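Local structure of UDP-N-acetylglucosamine 4,6-dehydratase (Vibrio fischeri, 3PVZ) at residues Ser36-Leu41 / Tyr115-Ser120. The protein binds nicotinamide-adenine-dinucleotide and probably acts as a lyase that dehydrates UDP-N-acetylglucosamine. Sequence-based numbering, arbitrary orientation.
Sequences SRFLVL and YVLNLS. With NAD (nicotinamide-adenine-dinucleotide), chain E.
Y115 N donates to R37 O, the first of five backbone hydrogen bonds whose donors alternate between the segments; L39 N to Y115 O, L117 N to L39 O, L41 N to L117 O and L119 N to L41 O follow. In the first four the donor lies nearly in line with the C=O; L119 N instead approaches L41 O, at 2.8 Å, tilted 27° from the carbonyl plane. The other edge of strand 37-41 is satisfied too, F38 and V40 bonding to strand 62-66. This is the centre of a parallel Rossmann-type sheet, where the first strand lies beside the fourth, the chain having passed through 62-66 and 90-94 and crossed back, and the C-terminal ends face the dinucleotide. At the strand's last residue, N118 OD1 accepts twice, from S120 N in an Asx turn and from S120 OG at 2.7 Å on an in-plane lone pair, while ND2 is bonded to Y160 OH. The turn brings S120 CA to 3.3 Å from NAD O4B. At the far end, F38 and Y115, both with CG anti to the carbonyl carbon (chi1 near -60°), point the same way, rings nearly parallel (16°) but slid apart, F38 CE1 3.6 Å from Y115 CD2. S36 CB meets the Y115 ring edge; S36 OG bonds to V32 O, Y115 OH to K158 NZ. On the opposite face, L39 CD2 packs 4.0 Å from V116 CG1.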
loop_
_atom_site.group_PDB
_atom_site.type_symbol
_atom_site.label_atom_id
_atom_site.label_comp_id
_atom_site.label_asym_id
_atom_site.label_seq_id
_atom_site.Cartn_x
_atom_site.Cartn_y
_atom_site.Cartn_z
ATOM N N SER A 36 6.246 27.808 7.121
ATOM C CA SER A 36 5.618 26.761 7.923
ATOM C C SER A 36 6.204 25.403 7.646
ATOM O O SER A 36 6.897 25.139 6.600
ATOM C CB SER A 36 4.088 26.753 7.736
ATOM O OG SER A 36 3.594 28.062 7.851
ATOM N N ARG A 37 6.031 24.570 8.657
ATOM C CA ARG A 37 6.435 23.193 8.680
ATOM C C ARG A 37 5.261 22.251 8.476
ATOM O O ARG A 37 4.242 22.366 9.166
ATOM C CB ARG A 37 7.037 22.941 10.041
ATOM C CG ARG A 37 8.267 23.851 10.354
ATOM C CD ARG A 37 8.653 23.792 11.796
ATOM N NE ARG A 37 7.601 24.361 12.637
ATOM C CZ ARG A 37 7.621 24.390 13.959
ATOM N NH1 ARG A 37 6.636 24.993 14.605
ATOM N NH2 ARG A 37 8.613 23.850 14.640
ATOM N N PHE A 38 5.422 21.266 7.604
ATOM C CA PHE A 38 4.356 20.355 7.241
ATOM C C PHE A 38 4.748 18.905 7.411
ATOM O O PHE A 38 5.828 18.466 6.971
ATOM C CB PHE A 38 3.872 20.539 5.792
ATOM C CG PHE A 38 3.420 21.917 5.448
ATOM C CD1 PHE A 38 2.074 22.205 5.358
ATOM C CD2 PHE A 38 4.324 22.926 5.248
ATOM C CE1 PHE A 38 1.641 23.469 5.043
ATOM C CE2 PHE A 38 3.901 24.209 4.974
ATOM C CZ PHE A 38 2.565 24.482 4.855
ATOM N N LEU A 39 3.785 18.132 7.918
ATOM C CA LEU A 39 3.845 16.700 7.978
ATOM C C LEU A 39 2.665 16.145 7.145
ATOM O O LEU A 39 1.558 16.481 7.420
ATOM C CB LEU A 39 3.707 16.267 9.446
ATOM C CG LEU A 39 3.631 14.758 9.710
ATOM C CD1 LEU A 39 4.845 13.953 8.997
ATOM C CD2 LEU A 39 3.499 14.453 11.179
ATOM N N VAL A 40 2.915 15.273 6.154
ATOM C CA VAL A 40 1.866 14.661 5.376
ATOM C C VAL A 40 1.925 13.180 5.568
ATOM O O VAL A 40 2.857 12.496 5.099
ATOM C CB VAL A 40 2.013 14.999 3.850
ATOM C CG1 VAL A 40 0.834 14.449 3.046
ATOM C CG2 VAL A 40 2.119 16.518 3.694
ATOM N N LEU A 41 0.885 12.672 6.199
ATOM C CA LEU A 41 0.702 11.273 6.423
ATOM C C LEU A 41 -0.122 10.668 5.298
ATOM O O LEU A 41 -1.082 11.197 4.858
ATOM C CB LEU A 41 -0.045 11.097 7.747
ATOM C CG LEU A 41 0.645 11.812 8.890
ATOM C CD1 LEU A 41 -0.068 11.481 10.189
ATOM C CD2 LEU A 41 2.134 11.439 8.954
ATOM N N TYR A 115 1.550 22.259 10.556
ATOM C CA TYR A 115 0.398 21.717 9.887
ATOM C C TYR A 115 0.631 20.232 9.659
ATOM O O TYR A 115 1.668 19.813 9.108
ATOM C CB TYR A 115 0.160 22.391 8.544
ATOM C CG TYR A 115 -0.173 23.887 8.559
ATOM C CD1 TYR A 115 -1.463 24.313 8.752
ATOM C CD2 TYR A 115 0.811 24.854 8.279
ATOM C CE1 TYR A 115 -1.783 25.665 8.764
ATOM C CE2 TYR A 115 0.520 26.155 8.280
ATOM C CZ TYR A 115 -0.788 26.574 8.529
ATOM O OH TYR A 115 -1.106 27.896 8.562
ATOM N N VAL A 116 -0.331 19.435 10.112
ATOM C CA VAL A 116 -0.265 17.982 9.971
ATOM C C VAL A 116 -1.459 17.557 9.109
ATOM O O VAL A 116 -2.571 17.897 9.427
ATOM C CB VAL A 116 -0.259 17.285 11.338
ATOM C CG1 VAL A 116 -0.237 15.750 11.138
ATOM C CG2 VAL A 116 0.960 17.788 12.176
ATOM N N LEU A 117 -1.188 16.881 7.984
ATOM C CA LEU A 117 -2.213 16.475 7.027
ATOM C C LEU A 117 -2.244 14.941 6.977
ATOM O O LEU A 117 -1.209 14.303 6.821
ATOM C CB LEU A 117 -1.903 17.036 5.628
ATOM C CG LEU A 117 -1.955 18.555 5.436
ATOM C CD1 LEU A 117 -0.631 19.201 5.902
ATOM C CD2 LEU A 117 -2.231 18.950 3.980
ATOM N N ASN A 118 -3.409 14.351 7.192
ATOM C CA ASN A 118 -3.552 12.900 7.189
ATOM C C ASN A 118 -4.412 12.459 6.031
ATOM O O ASN A 118 -5.629 12.599 6.067
ATOM C CB ASN A 118 -4.153 12.438 8.511
ATOM C CG ASN A 118 -4.189 10.899 8.678
ATOM O OD1 ASN A 118 -3.793 10.151 7.813
ATOM N ND2 ASN A 118 -4.598 10.459 9.847
ATOM N N LEU A 119 -3.761 11.928 4.996
ATOM C CA LEU A 119 -4.436 11.392 3.846
ATOM C C LEU A 119 -4.206 9.888 3.844
ATOM O O LEU A 119 -4.290 9.262 2.808
ATOM C CB LEU A 119 -3.871 11.988 2.526
ATOM C CG LEU A 119 -4.279 13.435 2.206
ATOM C CD1 LEU A 119 -5.808 13.610 2.271
ATOM C CD2 LEU A 119 -3.535 14.429 3.107
ATOM N N SER A 120 -3.978 9.293 5.018
ATOM C CA SER A 120 -3.789 7.846 5.090
ATOM C C SER A 120 -5.140 7.219 5.420
ATOM O O SER A 120 -5.946 7.838 6.098
ATOM C CB SER A 120 -2.731 7.493 6.126
ATOM O OG SER A 120 -3.274 7.567 7.446
HETATM P PA NAD E . -4.891 5.913 -1.353
HETATM O O1A NAD E . -5.106 4.441 -1.217
HETATM O O2A NAD E . -4.259 6.222 -2.676
HETATM O O5B NAD E . -3.730 6.424 -0.394
HETATM C C5B NAD E . -3.877 6.095 1.004
HETATM C C4B NAD E . -2.435 6.146 1.518
HETATM O O4B NAD E . -2.347 5.881 2.903
HETATM C C3B NAD E . -1.565 5.077 0.781
HETATM O O3B NAD E . -0.410 5.658 0.212
HETATM C C2B NAD E . -1.229 4.080 1.914
HETATM O O2B NAD E . -0.032 3.338 1.711
HETATM C C1B NAD E . -1.208 5.082 3.092
HETATM N N9A NAD E . -1.357 4.392 4.364
HETATM C C8A NAD E . -2.338 3.550 4.721
HETATM N N7A NAD E . -2.133 3.069 5.903
HETATM C C5A NAD E . -1.014 3.684 6.393
HETATM C C6A NAD E . -0.290 3.592 7.577
HETATM N N6A NAD E . -0.797 2.782 8.563
HETATM N N1A NAD E . 0.817 4.310 7.743
HETATM C C2A NAD E . 1.269 5.096 6.772
HETATM N N3A NAD E . 0.631 5.189 5.632
HETATM C C4A NAD E . -0.491 4.516 5.413
HETATM O O3 NAD E . -6.285 6.671 -1.086
HETATM P PN NAD E . -6.525 8.146 -1.736
HETATM O O1N NAD E . -7.286 8.016 -3.044
HETATM O O2N NAD E . -5.389 9.077 -1.852
HETATM O O5D NAD E . -7.710 8.675 -0.714
HETATM C C5D NAD E . -7.168 9.151 0.509
HETATM C C4D NAD E . -8.316 9.581 1.430
HETATM O O4D NAD E . -9.314 10.336 0.672
HETATM C C3D NAD E . -9.056 8.335 1.966
HETATM O O3D NAD E . -9.674 8.559 3.254
HETATM C C2D NAD E . -10.220 8.172 0.963
HETATM O O2D NAD E . -11.333 7.459 1.521
HETATM C C1D NAD E . -10.587 9.632 0.698
HETATM N N1N NAD E . -11.342 9.804 -0.553
HETATM C C2N NAD E . -10.759 9.445 -1.704
HETATM C C3N NAD E . -11.415 9.599 -2.907
HETATM C C7N NAD E . -10.802 9.184 -4.180
HETATM O O7N NAD E . -11.502 9.290 -5.185
HETATM N N7N NAD E . -9.562 8.680 -4.264
HETATM C C4N NAD E . -12.722 10.146 -2.919
HETATM C C5N NAD E . -13.283 10.520 -1.709
HETATM C C6N NAD E . -12.571 10.327 -0.524
#